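Local coordinates for protein TetR family transcriptional regulator (Streptomyces coelicolor, PDB 6SRN) that binds a furan carboxylic acid hormone and probably acts as a DNA-binding TetR-family transcriptional regulator controlling antibiotic production, at residues Ala50-Val55 with Pro71-Leu76. Sequence-based numbering, arbitrary orientation.
Sequences ASVKDV and PSKESL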
loop_
_atom_site.group_PDB
_atom_site.type_symbol
_atom_site.label_atom_id
_atom_site.label_comp_id
_atom_site.label_asym_id
_atom_site.label_seq_id
_atom_site.Cartn_x
_atom_site.Cartn_y
_atom_site.Cartn_z
ATOM N N ALA A 50 1.489 -13.479 17.446
ATOM C CA ALA A 50 1.573 -14.892 17.147
ATOM C C ALA A 50 2.649 -15.516 18.051
ATOM O O ALA A 50 3.597 -14.846 18.436
ATOM C CB ALA A 50 1.960 -15.086 15.689
ATOM N N SER A 51 2.508 -16.786 18.358
ATOM C CA SER A 51 3.604 -17.530 19.020
ATOM C C SER A 51 3.705 -18.921 18.426
ATOM O O SER A 51 2.692 -19.491 17.976
ATOM C CB SER A 51 3.399 -17.631 20.547
ATOM O OG SER A 51 2.266 -18.436 20.868
ATOM N N VAL A 52 4.896 -19.504 18.502
ATOM C CA VAL A 52 5.075 -20.892 18.100
ATOM C C VAL A 52 4.240 -21.817 18.988
ATOM O O VAL A 52 3.645 -22.780 18.495
ATOM C CB VAL A 52 6.549 -21.315 18.068
ATOM C CG1 VAL A 52 6.681 -22.775 17.697
ATOM C CG2 VAL A 52 7.301 -20.483 17.038
ATOM N N LYS A 53 4.123 -21.475 20.255
ATOM C CA LYS A 53 3.271 -22.260 21.150
ATOM C C LYS A 53 1.854 -22.362 20.603
ATOM O O LYS A 53 1.246 -23.431 20.611
ATOM C CB LYS A 53 3.250 -21.646 22.547
ATOM C CG LYS A 53 2.303 -22.323 23.520
ATOM C CD LYS A 53 2.263 -21.617 24.865
ATOM C CE LYS A 53 1.099 -22.129 25.691
ATOM N NZ LYS A 53 1.114 -21.612 27.089
ATOM N N ASP A 54 1.325 -21.259 20.091
ATOM C CA ASP A 54 -0.059 -21.248 19.657
ATOM C C ASP A 54 -0.218 -21.960 18.316
ATOM O O ASP A 54 -1.222 -22.618 18.105
ATOM C CB ASP A 54 -0.590 -19.830 19.621
ATOM C CG ASP A 54 -0.944 -19.305 21.010
ATOM O OD1 ASP A 54 -0.979 -20.082 22.003
ATOM O OD2 ASP A 54 -1.154 -18.097 21.101
ATOM N N VAL A 55 0.780 -21.841 17.442
ATOM C CA VAL A 55 0.812 -22.603 16.197
ATOM C C VAL A 55 0.839 -24.118 16.457
ATOM O O VAL A 55 0.068 -24.871 15.866
ATOM C CB VAL A 55 2.008 -22.172 15.324
ATOM C CG1 VAL A 55 2.105 -23.073 14.094
ATOM C CG2 VAL A 55 1.876 -20.689 14.918
ATOM N N PRO A 71 12.805 -23.701 12.837
ATOM C CA PRO A 71 13.506 -23.579 14.124
ATOM C C PRO A 71 13.219 -22.337 14.962
ATOM O O PRO A 71 13.620 -22.290 16.116
ATOM C CB PRO A 71 14.998 -23.635 13.730
ATOM C CG PRO A 71 15.055 -23.424 12.282
ATOM C CD PRO A 71 13.732 -23.818 11.688
ATOM N N SER A 72 12.557 -21.337 14.420
ATOM C CA SER A 72 12.181 -20.170 15.166
ATOM C C SER A 72 10.939 -19.559 14.573
ATOM O O SER A 72 10.559 -19.825 13.438
ATOM C CB SER A 72 13.300 -19.143 15.095
ATOM O OG SER A 72 13.478 -18.789 13.704
ATOM N N LYS A 73 10.340 -18.665 15.337
ATOM C CA LYS A 73 9.228 -17.876 14.836
ATOM C C LYS A 73 9.607 -17.073 13.594
ATOM O O LYS A 73 8.834 -16.943 12.658
ATOM C CB LYS A 73 8.749 -16.980 15.949
ATOM C CG LYS A 73 7.502 -16.238 15.675
ATOM C CD LYS A 73 7.279 -15.372 16.908
ATOM C CE LYS A 73 6.282 -14.331 16.664
ATOM N NZ LYS A 73 6.049 -13.572 17.920
ATOM N N GLU A 74 10.854 -16.601 13.550
ATOM C CA GLU A 74 11.337 -15.874 12.403
ATOM C C GLU A 74 11.328 -16.703 11.127
ATOM O O GLU A 74 10.846 -16.273 10.090
ATOM C CB GLU A 74 12.773 -15.398 12.667
ATOM C CG GLU A 74 12.922 -14.338 13.734
ATOM C CD GLU A 74 13.067 -14.804 15.218
ATOM O OE1 GLU A 74 12.651 -15.909 15.608
ATOM O OE2 GLU A 74 13.570 -13.997 16.036
ATOM N N SER A 75 11.869 -17.925 11.212
ATOM C CA SER A 75 11.933 -18.820 10.055
ATOM C C SER A 75 10.521 -19.231 9.646
ATOM O O SER A 75 10.250 -19.455 8.485
ATOM C CB SER A 75 12.842 -20.021 10.374
ATOM O OG SER A 75 12.246 -20.837 11.325
ATOM N N LEU A 76 9.595 -19.310 10.579
ATOM C CA LEU A 76 8.208 -19.621 10.246
ATOM C C LEU A 76 7.566 -18.478 9.457
ATOM O O LEU A 76 6.967 -18.698 8.417
ATOM C CB LEU A 76 7.464 -19.927 11.566
ATOM C CG LEU A 76 6.004 -20.346 11.476
ATOM C CD1 LEU A 76 5.763 -21.610 10.666
ATOM C CD2 LEU A 76 5.445 -20.510 12.893
#
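In the N-terminal DNA-binding domain of this TetR-family protein, Val-52 and Val-55, on the first helix of the predicted helix-turn-helix motif, pack against Lys-73 and Leu-76, respectively, at the start of helix 73-86, while Lys-73 also reaches back to the carbonyl of Ala-50. The two helix starts come closest at Val-52 and Lys-73, whose CA atoms are 6.1 Å apart. With CG of Lys-73 anti to its backbone N (chi1 -172°) and the chain extended beyond it, NZ donates a hydrogen bond of 2.8 Å to Ala-50 O. The ammonium approaches at a C=O...N angle of 150°, tilted 29° from the carbonyl plane, and CE follows at 3.3 Å from Ala-50 O. The lysine thus ties helix 73-86 to the turn that leads into helix 52-59. At the base of the lysine side chain, CG2 of Val-52 lies against CA and CB of Lys-73, 3.9 Å from each. Val-55 and Leu-76, both buried, meet tip to tip, CG2 to CD2 at 4.1 Å. Both helices begin with a serine N-cap: Ser-51 OG accepts from Asp-54 N, and Ser-72 OG accepts from Ser-75 N at 3.1 Å. Ser-75 OG in turn donates to Ser-72 O, which also takes the backbone N-H of Leu-76. Helix 31-49 borders the contact, with Ala-50 on Ile-41 and Phe-42, Leu-76 on Ala-38, and Tyr-47 in a cation-pi interaction with Lys-73. Val-52 also touches Val-66 and Tyr-67, so helix 63-69, the second of the motif, packs beside the same junction.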